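Local coordinates for solute binding protein MsmE (Bacillus subtilis subsp. subtilis str. 168, PDB 4R6H) that binds melibiose, raffinose and stachyose as the solute-binding component of the MelEDC-MsmX ABC transporter, which imports these sugars, at residues Tyr38-Thr43 with Leu91-Gly96; Asp44-Thr49 with Glu341-Pro346; Phe50-Ala55 with Ala336-Glu341; Ala55-Glu60 with Lys324-Phe329; Tyr134-Asn139 with Ser347-Val352. All blocks are in the same frame, centred on the assembly; numbering follows the deposited sequence.

Interaction 1. Residues Tyr38-Thr43 with Leu91-Gly96; sequences YSTMST and LFDTHG
Asp93 reaches across to Thr40 with its carboxylate. Its CB lies 3.7 Å from Tyr38 O, beside the backbone of 38-43. From there CG stands anti to the backbone N (chi1 -170°), which carries the carboxylate on to the Thr40 backbone. OD2 is the busy oxygen. It accepts from Thr40 N at 3.0 Å, on its anti side and 20° out of the carboxylate plane. Thr40 OG1 donates to the same OD2 at 2.7 Å, but from above that plane. A water that also touches Ser39 OG donates a third bond to OD2. Asp93 OD1 turns back to its own segment and accepts from His95 N at 3.0 Å, forming an Asx turn. Thr310 N of the adjacent strand also donates to OD1. The contact lies where strand 33-38 runs out into the loop before helix 44-60, next to the short strand 91-92, in a protein of the solute-binding protein 1 family. An asparagine in place of Asp93 would probably lose one of these oxygens, leaving Thr40 N and OG1, or His95 N and Thr310 N, without their acceptor. Thr40 CG2 sits over one face of the His95 ring, a CH-pi contact 4.0 Å from the ring centroid. Tyr38 N donates to Leu91 O at 2.9 Å. Ser39 OG accepts from Met41 N at 3.1 Å, closing an ST turn.

Interaction 2. Residues Asp44-Thr49 with Glu341-Pro346; sequences DSERDT and EATSLP
Ser45 and Thr49, one turn apart on helix 44-60, both face Ala342 near the end of helix 333-343. Ser45 OG donates to Ala342 O at 2.7 Å, lying in the carbonyl plane. The methyl of Ala342 fits against Thr49, with CB 3.4 Å from Thr49 OG1. That hydroxyl bonds back to Ser45 O at 2.9 Å; Thr49 N reaches the same oxygen from the opposite face. A valine in place of Thr49 would probably leave Ser45 O with its backbone donor but without this second grip. Glu46 crosses Thr343 at about a right angle. Its CG lies 3.8 Å from Thr343 CG2, and OE2 lies 3.6 Å from Thr343 CB. A water donates to both Glu46 OE2 and Thr343 O. The other oxygen, OE1, accepts from Ser42 N and from N of the N-cap residue Thr43, just before the helix. Helix 333-343 closes at Ser344 in a Schellman motif. Its last turn rests on the first turns of helix 44-60, just past the loop after strand 33-38.

Interaction 3. Residues Phe50-Ala55 with Ala336-Glu341; sequences FRKLAA and AKQMAE
Two nearly antiparallel helices, 44-60 and 333-343, pack here through a Met-aromatic contact and a leucine. The short segments 50-55 and 336-341 run at 159° to each other, with axes 10.4 Å apart at closest approach. Met339 and Gln338 carry the contact on helix 333-343. The CG of Met339 leaves anti to the backbone N (chi1 -170°), and the chain then bends at chi2 and chi3. This brings Met339 SD up to the base of Phe50, 3.8 Å from Phe50 CA and 3.9 Å from Phe50 CB. The sulfur lies 4.7 Å from the centroid of the Phe50 ring and approaches it obliquely, 36° off the ring normal. Leu53, one turn on from Phe50, meets Met339 with its CD1 branch, which is 3.8 Å from Met339 CB. The other branch, CD2, lies against the amide end of Gln338, and the two side chains slide past each other in opposite directions. The extended Gln338 chain carries its amide to the outer side of the contact. There the bent chain of Lys52 crosses it at about a right angle, in one of two modelled conformers. Met330 of helix 320-331 touches Phe50, Leu53 and Met339. Helix 44-60 is the crossover helix of a beta-alpha-beta unit between the parallel strands 33-38 and 64-69, and helix 333-343 packs on it nearly antiparallel.

Interaction 4. Residues Ala55-Glu60 with Lys324-Phe329; sequences AAFEKE and KDFIAF
Phe57 makes edge-to-face pairs with two rings of helix 320-331. In the first, Phe326 turns its edge to the face of Phe57. The centroids are 4.8 Å apart and the planes stand at 66°. Phe326 CD2 is the touching atom, over the ring centre and 3.6 Å from Phe57 CG. In the second, the edge of Phe57 points at the face of Phe329, with centroids 5.5 Å apart and planes at 80°. Phe57 therefore offers a face to one ring and an edge to the other. Its CG is anti to the backbone N, which sends the ring out between the two.

A CH-pi contact adds to this: Phe57 CB sits over the centre of the Phe329 ring, 4.0 Å from its centroid. Among the apolar contacts, Ala56 CB lies 3.9 Å from Phe329 CZ.

The polar contribution is small. Glu60 OE2 lies at the edge of the Phe329 ring, 3.9 Å from Phe329 CE2, while Glu60 OE1 forms a salt bridge with Arg332. On the sheet side, Phe326 meets Leu35 and Ile37 of strand 33-38, and Phe57 meets Ile64 and Val66 of strand 64-69. The three phenylalanines form an aromatic cluster between two helices whose segments cross at 118°.

Interaction 5. Residues Tyr134-Asn139 with Ser347-Val352; sequences YAYPIN and SGLTNV
A water among buried residues joins the short edge strand 136-137 to an ST turn at Ser347, in the loop that follows helix 333-343. Strand 136-137 is an outer strand of a small antiparallel sheet with 310-313 and 91-92. The water donates to Pro137 O at 2.9 Å. It is also hydrogen-bonded to Tyr136 OH at 2.8 Å and to Ser347 OG at 2.7 Å. No direct hydrogen bond crosses between the two segments, so this bridge is their polar link. Ser347 OG has a second task, as it accepts from Leu349 N at 3.0 Å and so closes the turn. Gly348 CA lies against the proline ring, 3.9 Å from Pro137 CG. A CB at this position would point toward Pro137 and collide with its CG, so the approach depends on the glycine. The backbones come closest at Asn139 and Ser347, whose CA atoms are 4.1 Å apart. Around them, Asn139 OD1 accepts from Tyr309 N, and its ND2 bonds to Thr343 OG1. Tyr136 also packs edge-to-face with Trp114 and touches Ala336, which ties the strand to helix 333-343. Tyr136 stretches toward the loop because its CG is anti to the backbone N (chi1 166°). Leu349 crosses it at about a right angle, and Leu349 CD1 meets the ring at its edge, 4.1 Å from Tyr136 CE1 and 3.9 Å from Tyr136 OH.

In the fold
Interactions 2, 3 and 4 follow one another along helix 44-60. The centres of interactions 2 and 3 are about 7 Å apart, and those of 3 and 4 about 11 Å. Interactions 2 and 3 use helix 333-343, and interaction 4 uses helix 320-331 just before it. Phe50 CE1 meets Phe326 CE1 at 3.8 Å, linking interactions 3 and 4. Interaction 1 joins this layer through Met41, whose SD lies 3.6 Å from Phe50 CD2. Interaction 5 meets interaction 3 where Met339 CG lies 3.5 Å from Ile138 CG2. Interactions 1 and 5 reach opposite outer strands of one sheet. The protein is in an open conformation, and all five contacts lie within one part of the chain.

Interaction 1. Residues Tyr38-Thr43 with Leu91-Gly96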
# COMPACT_ATOMS: atom_id res chain seq x y z
N TYR A 38 11.46 -15.78 -1.96
CA TYR A 38 11.79 -14.43 -1.50
C TYR A 38 10.49 -13.70 -1.14
O TYR A 38 9.49 -13.81 -1.86
CB TYR A 38 12.47 -13.61 -2.61
CG TYR A 38 13.99 -13.63 -2.69
CD1 TYR A 38 14.72 -14.76 -2.36
CD2 TYR A 38 14.65 -12.50 -3.16
CE1 TYR A 38 16.12 -14.74 -2.46
CE2 TYR A 38 16.03 -12.46 -3.26
CZ TYR A 38 16.76 -13.58 -2.92
OH TYR A 38 18.14 -13.51 -3.04
N SER A 39 10.56 -12.89 -0.07
CA SER A 39 9.43 -12.18 0.48
C SER A 39 9.82 -10.78 0.95
O SER A 39 10.90 -10.64 1.57
CB SER A 39 8.82 -12.98 1.64
OG SER A 39 7.77 -12.22 2.29
N THR A 40 8.93 -9.81 0.71
CA THR A 40 9.08 -8.44 1.29
C THR A 40 8.43 -8.26 2.67
O THR A 40 8.38 -7.14 3.16
CB THR A 40 8.56 -7.36 0.35
OG1 THR A 40 7.12 -7.38 0.24
CG2 THR A 40 9.24 -7.42 -1.00
N MET A 41 7.93 -9.33 3.26
CA MET A 41 7.29 -9.23 4.57
C MET A 41 8.28 -8.68 5.58
O MET A 41 9.46 -8.97 5.52
CB MET A 41 6.76 -10.57 5.04
CG MET A 41 5.56 -11.03 4.26
SD MET A 41 4.94 -12.61 4.83
CE MET A 41 3.75 -13.03 3.56
N SER A 42 7.77 -7.90 6.52
CA SER A 42 8.59 -7.08 7.43
C SER A 42 8.38 -7.37 8.90
O SER A 42 9.31 -7.21 9.68
CB SER A 42 8.36 -5.58 7.12
OG SER A 42 7.00 -5.23 7.15
N THR A 43 7.20 -7.78 9.31
CA THR A 43 6.91 -7.91 10.75
C THR A 43 7.16 -9.31 11.26
O THR A 43 7.20 -10.31 10.49
CB THR A 43 5.46 -7.53 11.09
OG1 THR A 43 4.58 -8.60 10.75
CG2 THR A 43 5.00 -6.25 10.43
N LEU A 91 10.20 -18.88 -6.14
CA LEU A 91 9.03 -18.05 -5.83
C LEU A 91 9.52 -16.72 -5.30
O LEU A 91 10.47 -16.67 -4.49
CB LEU A 91 8.18 -18.73 -4.76
CG LEU A 91 7.39 -19.96 -5.18
CD1 LEU A 91 6.98 -20.81 -3.98
CD2 LEU A 91 6.17 -19.57 -6.00
N PHE A 92 8.85 -15.65 -5.69
CA PHE A 92 9.25 -14.32 -5.26
C PHE A 92 8.03 -13.41 -5.14
O PHE A 92 6.99 -13.62 -5.71
CB PHE A 92 10.33 -13.74 -6.18
CG PHE A 92 9.95 -13.73 -7.62
CD1 PHE A 92 10.21 -14.84 -8.43
CD2 PHE A 92 9.31 -12.65 -8.17
CE1 PHE A 92 9.81 -14.83 -9.75
CE2 PHE A 92 8.94 -12.64 -9.51
CZ PHE A 92 9.19 -13.73 -10.28
N ASP A 93 8.21 -12.35 -4.37
CA ASP A 93 7.17 -11.35 -4.10
C ASP A 93 7.28 -10.22 -5.11
O ASP A 93 8.36 -9.59 -5.28
CB ASP A 93 7.41 -10.88 -2.68
CG ASP A 93 6.29 -10.00 -2.08
OD1 ASP A 93 5.38 -9.58 -2.81
OD2 ASP A 93 6.40 -9.75 -0.83
N THR A 94 6.19 -9.94 -5.81
CA THR A 94 6.21 -8.84 -6.76
C THR A 94 5.86 -7.47 -6.14
O THR A 94 6.10 -6.45 -6.77
CB THR A 94 5.29 -9.13 -7.95
OG1 THR A 94 3.96 -9.35 -7.49
CG2 THR A 94 5.75 -10.38 -8.68
N HIS A 95 5.28 -7.47 -4.94
CA HIS A 95 4.99 -6.30 -4.11
C HIS A 95 4.58 -5.03 -4.84
O HIS A 95 5.14 -3.95 -4.59
CB HIS A 95 6.17 -6.03 -3.16
CG HIS A 95 7.45 -5.61 -3.83
ND1 HIS A 95 7.96 -4.33 -3.69
CD2 HIS A 95 8.38 -6.30 -4.52
CE1 HIS A 95 9.11 -4.25 -4.34
NE2 HIS A 95 9.39 -5.44 -4.84
N GLY A 96 3.60 -5.16 -5.72
CA GLY A 96 3.02 -4.01 -6.45
C GLY A 96 3.62 -3.69 -7.78
O GLY A 96 3.20 -2.73 -8.43
O HOH W 1 5.76 -12.11 0.56

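Interaction 2. Residues Asp44-Thr49 with Glu341-Pro346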
# COMPACT_ATOMS: atom_id res chain seq x y z
N ASP A 44 7.39 -9.40 12.57
CA ASP A 44 7.59 -10.69 13.16
C ASP A 44 6.42 -11.63 12.93
O ASP A 44 6.65 -12.80 12.66
CB ASP A 44 7.88 -10.59 14.67
CG ASP A 44 9.28 -10.01 14.95
OD1 ASP A 44 10.04 -9.69 14.02
OD2 ASP A 44 9.64 -9.91 16.13
N SER A 45 5.18 -11.13 13.02
CA SER A 45 4.00 -12.00 12.86
C SER A 45 4.00 -12.57 11.45
O SER A 45 3.72 -13.74 11.23
CB SER A 45 2.66 -11.29 13.10
OG SER A 45 2.49 -10.18 12.22
N GLU A 46 4.36 -11.72 10.49
CA GLU A 46 4.33 -12.18 9.09
C GLU A 46 5.40 -13.21 8.86
O GLU A 46 5.15 -14.31 8.31
CB GLU A 46 4.57 -11.02 8.16
CG GLU A 46 3.42 -10.05 8.16
CD GLU A 46 3.70 -8.73 7.54
OE1 GLU A 46 4.87 -8.34 7.29
OE2 GLU A 46 2.68 -8.06 7.33
N ARG A 47 6.63 -12.87 9.24
CA ARG A 47 7.72 -13.78 9.02
C ARG A 47 7.53 -15.09 9.76
O ARG A 47 7.80 -16.15 9.19
CB ARG A 47 9.05 -13.10 9.35
CG ARG A 47 9.32 -11.91 8.48
CD ARG A 47 10.73 -11.38 8.66
NE ARG A 47 10.98 -10.21 7.81
CZ ARG A 47 12.10 -9.48 7.84
NH1 ARG A 47 13.10 -9.80 8.67
NH2 ARG A 47 12.24 -8.45 7.02
N ASP A 48 7.14 -15.04 11.03
CA ASP A 48 6.95 -16.26 11.81
C ASP A 48 5.82 -17.15 11.26
O ASP A 48 5.93 -18.35 11.19
CB ASP A 48 6.69 -15.95 13.29
CG ASP A 48 7.86 -15.21 13.96
OD1 ASP A 48 8.95 -15.12 13.35
OD2 ASP A 48 7.65 -14.69 15.09
N THR A 49 4.71 -16.54 10.83
CA THR A 49 3.62 -17.28 10.30
C THR A 49 3.99 -17.93 8.96
O THR A 49 3.57 -19.06 8.69
CB THR A 49 2.34 -16.41 10.18
OG1 THR A 49 1.95 -15.97 11.49
CG2 THR A 49 1.19 -17.16 9.55
N GLU A 341 -4.29 -13.07 8.26
CA GLU A 341 -4.40 -12.50 9.59
C GLU A 341 -3.06 -12.02 10.18
O GLU A 341 -2.98 -11.00 10.85
CB GLU A 341 -5.08 -13.50 10.53
CG GLU A 341 -6.56 -13.61 10.22
CD GLU A 341 -7.32 -14.67 11.01
OE1 GLU A 341 -6.74 -15.29 11.93
OE2 GLU A 341 -8.51 -14.88 10.70
N ALA A 342 -1.99 -12.74 9.91
CA ALA A 342 -0.66 -12.32 10.35
C ALA A 342 -0.22 -10.98 9.76
O ALA A 342 0.57 -10.27 10.35
CB ALA A 342 0.34 -13.39 10.04
N THR A 343 -0.74 -10.67 8.56
CA THR A 343 -0.45 -9.43 7.87
C THR A 343 -1.43 -8.30 8.17
O THR A 343 -1.25 -7.17 7.65
CB THR A 343 -0.45 -9.61 6.32
OG1 THR A 343 -1.79 -9.74 5.82
CG2 THR A 343 0.40 -10.83 5.91
N SER A 344 -2.47 -8.60 8.94
CA SER A 344 -3.53 -7.65 9.31
C SER A 344 -4.31 -7.12 8.13
O SER A 344 -4.89 -6.03 8.20
CB SER A 344 -2.97 -6.50 10.17
OG SER A 344 -2.37 -7.06 11.36
N LEU A 345 -4.38 -7.90 7.05
CA LEU A 345 -5.05 -7.46 5.84
C LEU A 345 -5.91 -8.55 5.29
O LEU A 345 -5.71 -9.75 5.60
CB LEU A 345 -3.99 -7.05 4.80
CG LEU A 345 -3.22 -5.77 5.01
CD1 LEU A 345 -2.07 -5.61 4.05
CD2 LEU A 345 -4.17 -4.59 4.89
N PRO A 346 -6.85 -8.20 4.41
CA PRO A 346 -7.68 -9.25 3.82
C PRO A 346 -6.88 -10.18 2.92
O PRO A 346 -5.87 -9.78 2.32
CB PRO A 346 -8.68 -8.49 2.95
CG PRO A 346 -8.63 -7.09 3.43
CD PRO A 346 -7.27 -6.85 3.99
O HOH W 2 0.83 -6.31 5.77

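Interaction 3. Residues Phe50-Ala55 with Ala336-Glu341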
# COMPACT_ATOMS: atom_id res chain seq x y z
N PHE A 50 4.69 -17.19 8.10
CA PHE A 50 5.15 -17.74 6.84
C PHE A 50 6.08 -18.94 7.10
O PHE A 50 5.89 -19.99 6.46
CB PHE A 50 5.77 -16.63 5.99
CG PHE A 50 5.72 -16.85 4.48
CD1 PHE A 50 5.32 -18.06 3.90
CD2 PHE A 50 6.11 -15.83 3.63
CE1 PHE A 50 5.31 -18.22 2.54
CE2 PHE A 50 6.09 -15.99 2.25
CZ PHE A 50 5.72 -17.19 1.71
N ARG A 51 6.99 -18.84 8.08
CA ARG A 51 7.84 -19.97 8.42
C ARG A 51 7.03 -21.16 8.95
O ARG A 51 7.33 -22.29 8.60
CB ARG A 51 8.92 -19.57 9.44
CG ARG A 51 9.96 -18.63 8.85
CD ARG A 51 11.10 -18.38 9.82
NE ARG A 51 11.92 -17.24 9.38
CZ ARG A 51 11.92 -16.03 9.95
NH1 ARG A 51 11.17 -15.77 11.03
NH2 ARG A 51 12.71 -15.08 9.46
N LYS A 52 5.99 -20.91 9.74
CA LYS A 52 5.19 -21.99 10.27
C LYS A 52 4.44 -22.69 9.11
O LYS A 52 4.34 -23.91 9.07
CB LYS A 52 4.29 -21.51 11.42
CG LYS A 52 2.82 -21.28 11.11
CD LYS A 52 1.99 -22.43 11.64
CE LYS A 52 1.41 -22.12 13.01
NZ LYS A 52 0.15 -22.85 13.24
N LEU A 53 3.93 -21.92 8.15
CA LEU A 53 3.26 -22.52 7.04
C LEU A 53 4.24 -23.28 6.13
O LEU A 53 3.88 -24.30 5.59
CB LEU A 53 2.48 -21.46 6.25
CG LEU A 53 1.21 -20.97 6.94
CD1 LEU A 53 0.68 -19.78 6.15
CD2 LEU A 53 0.13 -22.04 7.09
N ALA A 54 5.45 -22.76 5.97
CA ALA A 54 6.49 -23.48 5.22
C ALA A 54 6.81 -24.80 5.90
O ALA A 54 6.90 -25.84 5.23
CB ALA A 54 7.72 -22.65 5.07
N ALA A 55 6.90 -24.79 7.23
CA ALA A 55 7.13 -26.05 7.96
C ALA A 55 5.99 -27.07 7.77
O ALA A 55 6.23 -28.28 7.66
CB ALA A 55 7.39 -25.76 9.41
N ALA A 336 -4.63 -19.68 3.93
CA ALA A 336 -4.76 -18.30 3.45
C ALA A 336 -5.31 -17.41 4.53
O ALA A 336 -4.87 -16.27 4.67
CB ALA A 336 -5.64 -18.24 2.22
N LYS A 337 -6.21 -17.94 5.35
CA LYS A 337 -6.76 -17.15 6.46
C LYS A 337 -5.68 -16.84 7.49
O LYS A 337 -5.50 -15.70 7.95
CB LYS A 337 -7.94 -17.90 7.11
CG LYS A 337 -8.63 -17.17 8.26
CD LYS A 337 -9.81 -18.01 8.74
CE LYS A 337 -10.63 -17.31 9.80
NZ LYS A 337 -9.93 -17.21 11.11
N GLN A 338 -4.90 -17.87 7.85
CA GLN A 338 -3.82 -17.72 8.79
C GLN A 338 -2.78 -16.70 8.35
O GLN A 338 -2.38 -15.78 9.08
CB GLN A 338 -3.21 -19.09 9.10
CG GLN A 338 -2.10 -19.04 10.12
CD GLN A 338 -1.54 -20.42 10.38
OE1 GLN A 338 -2.05 -21.41 9.88
NE2 GLN A 338 -0.45 -20.48 11.13
N MET A 339 -2.32 -16.86 7.11
CA MET A 339 -1.32 -15.93 6.60
C MET A 339 -1.86 -14.50 6.52
O MET A 339 -1.19 -13.57 6.95
CB MET A 339 -0.79 -16.40 5.25
CG MET A 339 0.41 -15.66 4.74
SD MET A 339 1.93 -15.98 5.68
CE MET A 339 2.15 -14.46 6.60
N ALA A 340 -3.08 -14.32 6.01
CA ALA A 340 -3.66 -12.99 5.92
C ALA A 340 -3.80 -12.33 7.28
O ALA A 340 -3.43 -11.15 7.45
CB ALA A 340 -5.00 -13.05 5.18
N GLU A 341 -4.29 -13.07 8.26
CA GLU A 341 -4.40 -12.50 9.59
C GLU A 341 -3.06 -12.02 10.18
O GLU A 341 -2.98 -11.00 10.85
CB GLU A 341 -5.08 -13.50 10.53
CG GLU A 341 -6.56 -13.61 10.22
CD GLU A 341 -7.32 -14.67 11.01
OE1 GLU A 341 -6.74 -15.29 11.93
OE2 GLU A 341 -8.51 -14.88 10.70

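Interaction 4. Residues Ala55-Glu60 with Lys324-Phe329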
# COMPACT_ATOMS: atom_id res chain seq x y z
N ALA A 55 6.90 -24.79 7.23
CA ALA A 55 7.13 -26.05 7.96
C ALA A 55 5.99 -27.07 7.77
O ALA A 55 6.23 -28.28 7.66
CB ALA A 55 7.39 -25.76 9.41
N ALA A 56 4.75 -26.59 7.74
CA ALA A 56 3.60 -27.42 7.50
C ALA A 56 3.62 -27.97 6.09
O ALA A 56 3.26 -29.13 5.86
CB ALA A 56 2.32 -26.64 7.78
N PHE A 57 4.06 -27.16 5.13
CA PHE A 57 4.23 -27.67 3.76
C PHE A 57 5.25 -28.82 3.71
O PHE A 57 5.04 -29.81 2.99
CB PHE A 57 4.67 -26.53 2.85
CG PHE A 57 4.92 -26.92 1.43
CD1 PHE A 57 3.89 -27.02 0.53
CD2 PHE A 57 6.23 -27.19 0.98
CE1 PHE A 57 4.14 -27.33 -0.80
CE2 PHE A 57 6.48 -27.50 -0.34
CZ PHE A 57 5.44 -27.58 -1.23
N GLU A 58 6.34 -28.64 4.44
CA GLU A 58 7.41 -29.65 4.50
C GLU A 58 6.89 -30.97 5.09
O GLU A 58 7.37 -32.04 4.67
CB GLU A 58 8.60 -29.17 5.27
CG GLU A 58 9.37 -28.06 4.56
CD GLU A 58 10.51 -27.50 5.37
OE1 GLU A 58 10.64 -27.87 6.55
OE2 GLU A 58 11.25 -26.68 4.85
N LYS A 59 5.92 -30.93 6.00
CA LYS A 59 5.34 -32.19 6.55
C LYS A 59 4.65 -33.02 5.47
O LYS A 59 4.71 -34.25 5.48
CB LYS A 59 4.36 -31.93 7.71
CG LYS A 59 5.07 -31.56 9.01
CD LYS A 59 4.13 -30.80 9.94
CE LYS A 59 4.83 -29.66 10.68
NZ LYS A 59 3.98 -28.42 10.78
N GLU A 60 4.03 -32.34 4.51
CA GLU A 60 3.34 -32.94 3.39
C GLU A 60 4.28 -33.29 2.21
O GLU A 60 3.91 -34.01 1.29
CB GLU A 60 2.28 -31.94 2.93
CG GLU A 60 1.02 -32.54 2.40
CD GLU A 60 -0.02 -31.47 2.11
OE1 GLU A 60 -0.30 -31.29 0.92
OE2 GLU A 60 -0.54 -30.86 3.08
N LYS A 324 4.48 -24.18 -7.82
CA LYS A 324 3.02 -24.20 -7.95
C LYS A 324 2.35 -24.99 -6.84
O LYS A 324 1.29 -24.56 -6.32
CB LYS A 324 2.58 -24.70 -9.32
CG LYS A 324 2.91 -23.73 -10.42
CD LYS A 324 2.39 -24.24 -11.77
CE LYS A 324 2.71 -23.25 -12.87
NZ LYS A 324 2.29 -23.80 -14.20
N ASP A 325 2.94 -26.13 -6.43
CA ASP A 325 2.38 -26.91 -5.33
C ASP A 325 2.36 -26.03 -4.05
O ASP A 325 1.40 -26.08 -3.27
CB ASP A 325 3.20 -28.17 -5.01
CG ASP A 325 3.07 -29.28 -6.05
OD1 ASP A 325 2.11 -29.31 -6.84
OD2 ASP A 325 3.99 -30.12 -6.03
N PHE A 326 3.40 -25.21 -3.87
CA PHE A 326 3.48 -24.38 -2.68
C PHE A 326 2.39 -23.27 -2.73
O PHE A 326 1.75 -22.96 -1.71
CB PHE A 326 4.89 -23.77 -2.54
CG PHE A 326 5.10 -23.07 -1.22
CD1 PHE A 326 4.78 -21.73 -1.06
CD2 PHE A 326 5.57 -23.75 -0.15
CE1 PHE A 326 4.95 -21.12 0.15
CE2 PHE A 326 5.74 -23.14 1.07
CZ PHE A 326 5.41 -21.82 1.24
N ILE A 327 2.22 -22.65 -3.90
CA ILE A 327 1.17 -21.65 -4.06
C ILE A 327 -0.20 -22.28 -3.74
O ILE A 327 -1.02 -21.70 -3.01
CB ILE A 327 1.20 -21.04 -5.47
CG1 ILE A 327 2.43 -20.14 -5.65
CG2 ILE A 327 -0.08 -20.26 -5.72
CD1 ILE A 327 2.65 -19.65 -7.06
N ALA A 328 -0.47 -23.46 -4.32
CA ALA A 328 -1.75 -24.14 -4.07
C ALA A 328 -1.96 -24.42 -2.58
O ALA A 328 -3.07 -24.31 -2.07
CB ALA A 328 -1.88 -25.41 -4.89
N PHE A 329 -0.88 -24.80 -1.89
CA PHE A 329 -0.92 -25.05 -0.48
C PHE A 329 -1.29 -23.74 0.25
O PHE A 329 -2.12 -23.74 1.15
CB PHE A 329 0.43 -25.60 -0.00
CG PHE A 329 0.54 -25.75 1.47
CD1 PHE A 329 1.02 -24.71 2.23
CD2 PHE A 329 0.23 -26.95 2.11
CE1 PHE A 329 1.11 -24.81 3.62
CE2 PHE A 329 0.34 -27.07 3.49
CZ PHE A 329 0.81 -25.99 4.24

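Interaction 5. Residues Tyr134-Asn139 with Ser347-Val352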
# COMPACT_ATOMS: atom_id res chain seq x y z
N TYR A 134 -0.51 -13.19 -13.12
CA TYR A 134 0.93 -12.97 -12.92
C TYR A 134 1.47 -13.52 -11.60
O TYR A 134 2.64 -13.76 -11.48
CB TYR A 134 1.28 -11.46 -12.96
CG TYR A 134 1.27 -10.85 -14.36
CD1 TYR A 134 0.05 -10.61 -15.01
CD2 TYR A 134 2.47 -10.49 -15.03
CE1 TYR A 134 0.02 -10.06 -16.28
CE2 TYR A 134 2.44 -9.95 -16.33
CZ TYR A 134 1.22 -9.73 -16.93
OH TYR A 134 1.15 -9.18 -18.19
N ALA A 135 0.61 -13.57 -10.59
CA ALA A 135 1.06 -13.92 -9.22
C ALA A 135 -0.14 -14.22 -8.35
O ALA A 135 -1.26 -13.83 -8.68
CB ALA A 135 1.82 -12.78 -8.61
N TYR A 136 0.11 -14.91 -7.25
CA TYR A 136 -0.89 -15.26 -6.25
C TYR A 136 -0.85 -14.22 -5.15
O TYR A 136 0.21 -14.00 -4.54
CB TYR A 136 -0.61 -16.66 -5.67
CG TYR A 136 -1.40 -16.93 -4.41
CD1 TYR A 136 -2.78 -17.10 -4.44
CD2 TYR A 136 -0.76 -16.91 -3.18
CE1 TYR A 136 -3.48 -17.28 -3.27
CE2 TYR A 136 -1.45 -17.11 -2.01
CZ TYR A 136 -2.83 -17.28 -2.07
OH TYR A 136 -3.53 -17.48 -0.88
N PRO A 137 -1.98 -13.55 -4.89
CA PRO A 137 -2.04 -12.56 -3.83
C PRO A 137 -2.25 -13.15 -2.44
O PRO A 137 -3.33 -13.67 -2.14
CB PRO A 137 -3.22 -11.67 -4.24
CG PRO A 137 -4.14 -12.65 -4.92
CD PRO A 137 -3.26 -13.66 -5.63
N ILE A 138 -1.24 -13.11 -1.61
CA ILE A 138 -1.38 -13.59 -0.25
C ILE A 138 -2.44 -12.74 0.48
O ILE A 138 -3.23 -13.21 1.30
CB ILE A 138 -0.03 -13.52 0.46
CG1 ILE A 138 0.90 -14.58 -0.09
CG2 ILE A 138 -0.17 -13.56 1.99
CD1 ILE A 138 2.34 -14.42 0.34
N ASN A 139 -2.46 -11.46 0.17
CA ASN A 139 -3.33 -10.51 0.83
C ASN A 139 -3.59 -9.37 -0.12
O ASN A 139 -3.26 -9.46 -1.32
CB ASN A 139 -2.75 -10.01 2.16
CG ASN A 139 -1.43 -9.33 2.02
OD1 ASN A 139 -0.91 -9.16 0.92
ND2 ASN A 139 -0.89 -8.86 3.15
N SER A 347 -7.36 -11.40 2.80
CA SER A 347 -6.84 -12.34 1.79
C SER A 347 -7.16 -11.84 0.42
O SER A 347 -8.06 -11.06 0.22
CB SER A 347 -7.47 -13.71 2.01
OG SER A 347 -7.35 -14.58 0.90
N GLY A 348 -6.41 -12.34 -0.56
CA GLY A 348 -6.69 -12.08 -1.96
C GLY A 348 -7.80 -12.92 -2.56
O GLY A 348 -8.14 -12.68 -3.71
N LEU A 349 -8.41 -13.83 -1.78
CA LEU A 349 -9.41 -14.79 -2.26
C LEU A 349 -10.75 -14.51 -1.63
O LEU A 349 -10.83 -14.19 -0.45
CB LEU A 349 -9.00 -16.21 -1.94
CG LEU A 349 -7.62 -16.65 -2.42
CD1 LEU A 349 -7.28 -18.00 -1.85
CD2 LEU A 349 -7.53 -16.62 -3.94
N THR A 350 -11.81 -14.68 -2.42
CA THR A 350 -13.16 -14.35 -1.96
C THR A 350 -13.71 -15.40 -1.01
O THR A 350 -14.66 -15.11 -0.27
CB THR A 350 -14.10 -14.24 -3.17
OG1 THR A 350 -14.09 -15.48 -3.88
CG2 THR A 350 -13.69 -13.11 -4.05
N ASN A 351 -13.14 -16.60 -0.99
CA ASN A 351 -13.66 -17.70 -0.16
C ASN A 351 -12.98 -17.72 1.20
O ASN A 351 -13.09 -18.70 1.92
CB ASN A 351 -13.47 -19.07 -0.85
CG ASN A 351 -12.00 -19.41 -1.14
OD1 ASN A 351 -11.22 -18.53 -1.49
ND2 ASN A 351 -11.63 -20.68 -1.05
N VAL A 352 -12.24 -16.65 1.52
CA VAL A 352 -11.47 -16.57 2.75
C VAL A 352 -11.82 -15.29 3.45
O VAL A 352 -11.68 -14.19 2.91
CB VAL A 352 -9.97 -16.53 2.48
CG1 VAL A 352 -9.19 -16.43 3.79
CG2 VAL A 352 -9.56 -17.74 1.67
O HOH W 3 -4.97 -15.14 -0.31